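Local coordinates for protein rifamycin polyketide synthase (Amycolatopsis mediterranei, PDB 4LN9) that probably dehydrates the beta-hydroxyacyl polyketide intermediate in the terminal module of rifamycin assembly, as a dehydratase domain with a double hotdog fold, at residues G161-D166 against G301-T306; W205-G210 against E214-I219. One frame throughout, in Å; residues are numbered along the deposited sequence.

Interaction 1: residues G161-D166 against G301-T306; sequences GTAAFD and GGLVVT
Two waters and the side chain of Leu303 hold the loop of 161-166 to the start of strand 303-313, near the surface of the double hotdog domain. The CB of Leu303 is directed toward the loop, and the branch point comes nearest: CG lies 3.5 Å from the backbone N of Ala163. Its two methyls divide the loop between them, CD1 lying 3.9 Å from the carbonyl O of Thr162 and CD2 3.9 Å from CB of Ala163. The waters supply the polar part. One donates to O of Gly161 and accepts from N of Leu303, both at 2.9 Å; the other accepts from N of Ala163 at 2.8 Å and donates to O of Gly301 at 2.7 Å. Backbone groups of both segments are thus satisfied through solvent rather than paired directly. Glu295, on strand 291-297, touches both side chains and accepts hydrogen bonds from N of Ala164 and N of Phe165, fixing the loop just beyond the waters. Directly after Leu303 the strand forms a classic beta bulge, Val304 and Val305 sharing Ala296 as partner; by its contacts with Leu303, the loop packs at the start of a bulged antiparallel strand of the double hotdog fold.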
# COMPACT_ATOMS: atom_id res chain seq x y z
N GLY A 161 16.02 -22.43 -21.48
CA GLY A 161 16.95 -23.36 -20.85
C GLY A 161 18.34 -22.77 -20.76
O GLY A 161 18.76 -22.28 -19.71
N THR A 162 19.00 -22.71 -21.90
CA THR A 162 20.37 -22.25 -21.98
C THR A 162 20.44 -21.12 -22.99
O THR A 162 19.51 -20.91 -23.77
CB THR A 162 21.29 -23.41 -22.40
OG1 THR A 162 20.75 -24.05 -23.56
CG2 THR A 162 21.41 -24.43 -21.28
N ALA A 163 21.49 -20.30 -22.89
CA ALA A 163 21.72 -19.22 -23.84
C ALA A 163 21.71 -19.75 -25.28
O ALA A 163 22.13 -20.88 -25.53
CB ALA A 163 23.04 -18.53 -23.54
N ALA A 164 21.25 -18.93 -26.22
CA ALA A 164 21.24 -19.36 -27.61
C ALA A 164 22.62 -19.20 -28.24
O ALA A 164 23.13 -20.11 -28.90
CB ALA A 164 20.20 -18.58 -28.40
N PHE A 165 23.26 -18.07 -27.95
CA PHE A 165 24.59 -17.77 -28.49
C PHE A 165 25.66 -18.60 -27.79
O PHE A 165 25.53 -18.95 -26.62
CB PHE A 165 24.88 -16.27 -28.33
CG PHE A 165 26.20 -15.85 -28.90
CD1 PHE A 165 26.35 -15.63 -30.26
CD2 PHE A 165 27.32 -15.72 -28.08
CE1 PHE A 165 27.57 -15.26 -30.79
CE2 PHE A 165 28.54 -15.35 -28.61
CZ PHE A 165 28.67 -15.12 -29.96
N ASP A 166 26.71 -18.94 -28.53
CA ASP A 166 27.81 -19.73 -27.98
C ASP A 166 28.79 -18.87 -27.19
O ASP A 166 29.81 -18.43 -27.71
CB ASP A 166 28.56 -20.45 -29.11
CG ASP A 166 29.56 -21.46 -28.60
OD1 ASP A 166 29.61 -21.68 -27.37
OD2 ASP A 166 30.28 -22.06 -29.43
N GLY A 301 28.39 -19.58 -17.41
CA GLY A 301 27.76 -19.80 -18.71
C GLY A 301 26.25 -19.93 -18.63
O GLY A 301 25.58 -20.12 -19.65
N GLY A 302 25.70 -19.79 -17.43
CA GLY A 302 24.24 -19.83 -17.25
C GLY A 302 23.59 -18.53 -17.68
O GLY A 302 24.12 -17.45 -17.42
N LEU A 303 22.39 -18.62 -18.25
CA LEU A 303 21.65 -17.41 -18.63
C LEU A 303 21.37 -16.51 -17.43
O LEU A 303 20.87 -16.97 -16.41
CB LEU A 303 20.31 -17.80 -19.28
CG LEU A 303 20.19 -17.76 -20.80
CD1 LEU A 303 18.74 -18.06 -21.18
CD2 LEU A 303 20.62 -16.41 -21.36
N VAL A 304 21.47 -15.20 -17.66
CA VAL A 304 21.10 -14.21 -16.64
C VAL A 304 19.97 -13.28 -17.08
O VAL A 304 18.98 -13.12 -16.36
CB VAL A 304 22.32 -13.38 -16.18
CG1 VAL A 304 21.89 -12.33 -15.16
CG2 VAL A 304 23.39 -14.29 -15.60
N VAL A 305 20.09 -12.69 -18.27
CA VAL A 305 19.03 -11.84 -18.80
C VAL A 305 18.90 -11.94 -20.32
O VAL A 305 19.89 -12.13 -21.02
CB VAL A 305 19.20 -10.36 -18.37
CG1 VAL A 305 20.63 -9.89 -18.61
CG2 VAL A 305 18.20 -9.47 -19.09
N THR A 306 17.67 -11.98 -20.81
CA THR A 306 17.42 -11.82 -22.23
C THR A 306 16.47 -10.67 -22.48
O THR A 306 15.55 -10.42 -21.70
CB THR A 306 16.85 -13.10 -22.88
OG1 THR A 306 15.67 -13.51 -22.17
CG2 THR A 306 17.88 -14.22 -22.84
O HOH W 1 21.17 -21.24 -18.39
O HOH W 2 23.30 -21.04 -20.88

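Interaction 2: residues W205-G210 against E214-I219; sequences WRRGSG and ETFAEI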
# COMPACT_ATOMS: atom_id res chain seq x y z
N TRP A 205 34.26 -6.18 -27.77
CA TRP A 205 34.65 -6.58 -29.12
C TRP A 205 33.54 -6.30 -30.07
O TRP A 205 32.36 -6.38 -29.70
CB TRP A 205 34.99 -8.07 -29.17
CG TRP A 205 36.05 -8.49 -28.18
CD1 TRP A 205 37.38 -8.80 -28.45
CD2 TRP A 205 35.86 -8.82 -26.77
NE1 TRP A 205 38.02 -9.21 -27.30
CE2 TRP A 205 37.16 -9.24 -26.26
CE3 TRP A 205 34.78 -8.78 -25.90
CZ2 TRP A 205 37.35 -9.60 -24.94
CZ3 TRP A 205 34.98 -9.14 -24.57
CH2 TRP A 205 36.23 -9.56 -24.10
N ARG A 206 33.88 -6.12 -31.34
CA ARG A 206 32.89 -5.81 -32.36
C ARG A 206 33.03 -6.74 -33.55
O ARG A 206 34.13 -7.17 -33.89
CB ARG A 206 33.01 -4.35 -32.80
CG ARG A 206 32.03 -3.95 -33.90
CD ARG A 206 32.42 -2.62 -34.53
NE ARG A 206 32.57 -1.56 -33.53
CZ ARG A 206 33.74 -1.07 -33.14
NH1 ARG A 206 34.86 -1.53 -33.65
NH2 ARG A 206 33.78 -0.09 -32.24
N ARG A 207 31.90 -7.05 -34.19
CA ARG A 207 31.86 -7.99 -35.30
C ARG A 207 30.72 -7.57 -36.23
O ARG A 207 29.69 -7.08 -35.75
CB ARG A 207 31.61 -9.40 -34.76
CG ARG A 207 31.80 -10.52 -35.77
CD ARG A 207 30.86 -11.68 -35.45
NE ARG A 207 31.56 -12.79 -34.81
CZ ARG A 207 30.96 -13.81 -34.21
NH1 ARG A 207 29.63 -13.83 -34.10
NH2 ARG A 207 31.67 -14.82 -33.74
N GLY A 208 30.98 -7.55 -37.53
CA GLY A 208 29.99 -7.05 -38.50
C GLY A 208 30.04 -5.55 -38.67
O GLY A 208 30.92 -4.89 -38.11
N SER A 209 29.12 -4.99 -39.45
CA SER A 209 29.21 -3.58 -39.83
C SER A 209 27.90 -2.79 -39.76
O SER A 209 27.86 -1.71 -39.17
CB SER A 209 29.88 -3.41 -41.20
OG SER A 209 30.39 -2.09 -41.36
N GLY A 210 26.88 -3.25 -40.48
CA GLY A 210 25.66 -2.47 -40.65
C GLY A 210 24.61 -2.75 -39.59
O GLY A 210 24.84 -2.51 -38.40
N GLU A 214 27.26 -6.93 -34.26
CA GLU A 214 27.20 -7.50 -32.91
C GLU A 214 28.22 -6.80 -32.01
O GLU A 214 29.37 -6.61 -32.40
CB GLU A 214 27.53 -9.00 -32.95
CG GLU A 214 26.63 -9.83 -33.84
CD GLU A 214 27.12 -11.25 -33.99
OE1 GLU A 214 28.08 -11.47 -34.75
OE2 GLU A 214 26.54 -12.15 -33.34
N THR A 215 27.81 -6.49 -30.79
CA THR A 215 28.73 -6.01 -29.77
C THR A 215 28.85 -7.03 -28.64
O THR A 215 27.85 -7.45 -28.06
CB THR A 215 28.26 -4.67 -29.17
OG1 THR A 215 28.16 -3.69 -30.21
CG2 THR A 215 29.24 -4.17 -28.12
N PHE A 216 30.09 -7.44 -28.35
CA PHE A 216 30.35 -8.36 -27.24
C PHE A 216 31.09 -7.61 -26.13
O PHE A 216 31.89 -6.72 -26.40
CB PHE A 216 31.20 -9.54 -27.73
CG PHE A 216 30.55 -10.33 -28.83
CD1 PHE A 216 29.47 -11.16 -28.56
CD2 PHE A 216 30.94 -10.16 -30.15
CE1 PHE A 216 28.85 -11.86 -29.57
CE2 PHE A 216 30.33 -10.88 -31.16
CZ PHE A 216 29.27 -11.71 -30.87
N ALA A 217 30.77 -7.93 -24.88
CA ALA A 217 31.42 -7.24 -23.76
C ALA A 217 31.50 -8.11 -22.52
O ALA A 217 30.68 -9.01 -22.31
CB ALA A 217 30.71 -5.93 -23.45
N GLU A 218 32.55 -7.88 -21.73
CA GLU A 218 32.57 -8.34 -20.35
C GLU A 218 32.23 -7.19 -19.42
O GLU A 218 32.73 -6.08 -19.57
CB GLU A 218 33.93 -8.95 -20.00
CG GLU A 218 34.26 -10.21 -20.80
CD GLU A 218 35.53 -10.90 -20.34
OE1 GLU A 218 35.88 -10.79 -19.14
OE2 GLU A 218 36.10 -11.67 -21.14
N ILE A 219 31.27 -7.45 -18.53
CA ILE A 219 30.78 -6.44 -17.61
C ILE A 219 31.03 -6.95 -16.20
O ILE A 219 30.79 -8.12 -15.91
CB ILE A 219 29.26 -6.23 -17.78
CG1 ILE A 219 28.89 -6.15 -19.27
CG2 ILE A 219 28.81 -4.99 -17.03
CD1 ILE A 219 29.42 -4.92 -19.97
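Arg207 and Glu214 are joined twice, through their backbones and through a salt bridge between side chains lying alongside each other. N of Glu214 donates to O of Arg207 at 2.9 Å, nearly straight at 170°, while the return bond from N of Arg207 to O of Glu214 is longer, 3.1 Å, and more bent. NH1 of Arg207 reaches OE1 of Glu214 at the edge of the guanidinium, although the position of OE1 is less certain; OE2 of the same carboxylate pairs with Arg283. A second hydrogen-bonded pair follows, N of Trp205 to O of Phe216 and N of Phe216 to O of Trp205, both 2.8 Å. The Phe216 side chain comes over one face of the guanidinium, where CE2 sits above the plane, displaced to its margin. With CG anti to its carbonyl carbon (chi1 -55°), Trp205 brings its benzo edge along the partner strand: CE3 is 4.1 Å from CB of Phe216, and CH2 is 3.6 Å from OE2 of Glu218, an oxygen that accepts a hydrogen bond from NE1 of Trp170. Arg206 and Thr215 form the non-hydrogen-bonded pair on the face opposite Trp205, Arg207, Glu214 and Phe216, where Thr215 meets helix 236-251. This antiparallel hairpin lies between strands 279-285, alongside 214-220, and 176-178, alongside 201-207.

Interaction 2 is nested in the chain between the two segments of interaction 1, and their centres lie about 17 Å apart. Both are partly buried, but interaction 1 fastens a non-regular linker to a strand start by water and a leucine, burying 146 Å², whereas interaction 2 is a regular hairpin with direct backbone bonds and a salt bridge, burying 428 Å². Strands 291-297 and 279-285 stand between strand 303-313 and the hairpin. The linker spans this gap: past Ala163, the ring of Phe165 meets that of Phe216, with CZ of Phe165 3.3 Å from CE1 of Phe216, and also packs beside Glu214 and Arg207.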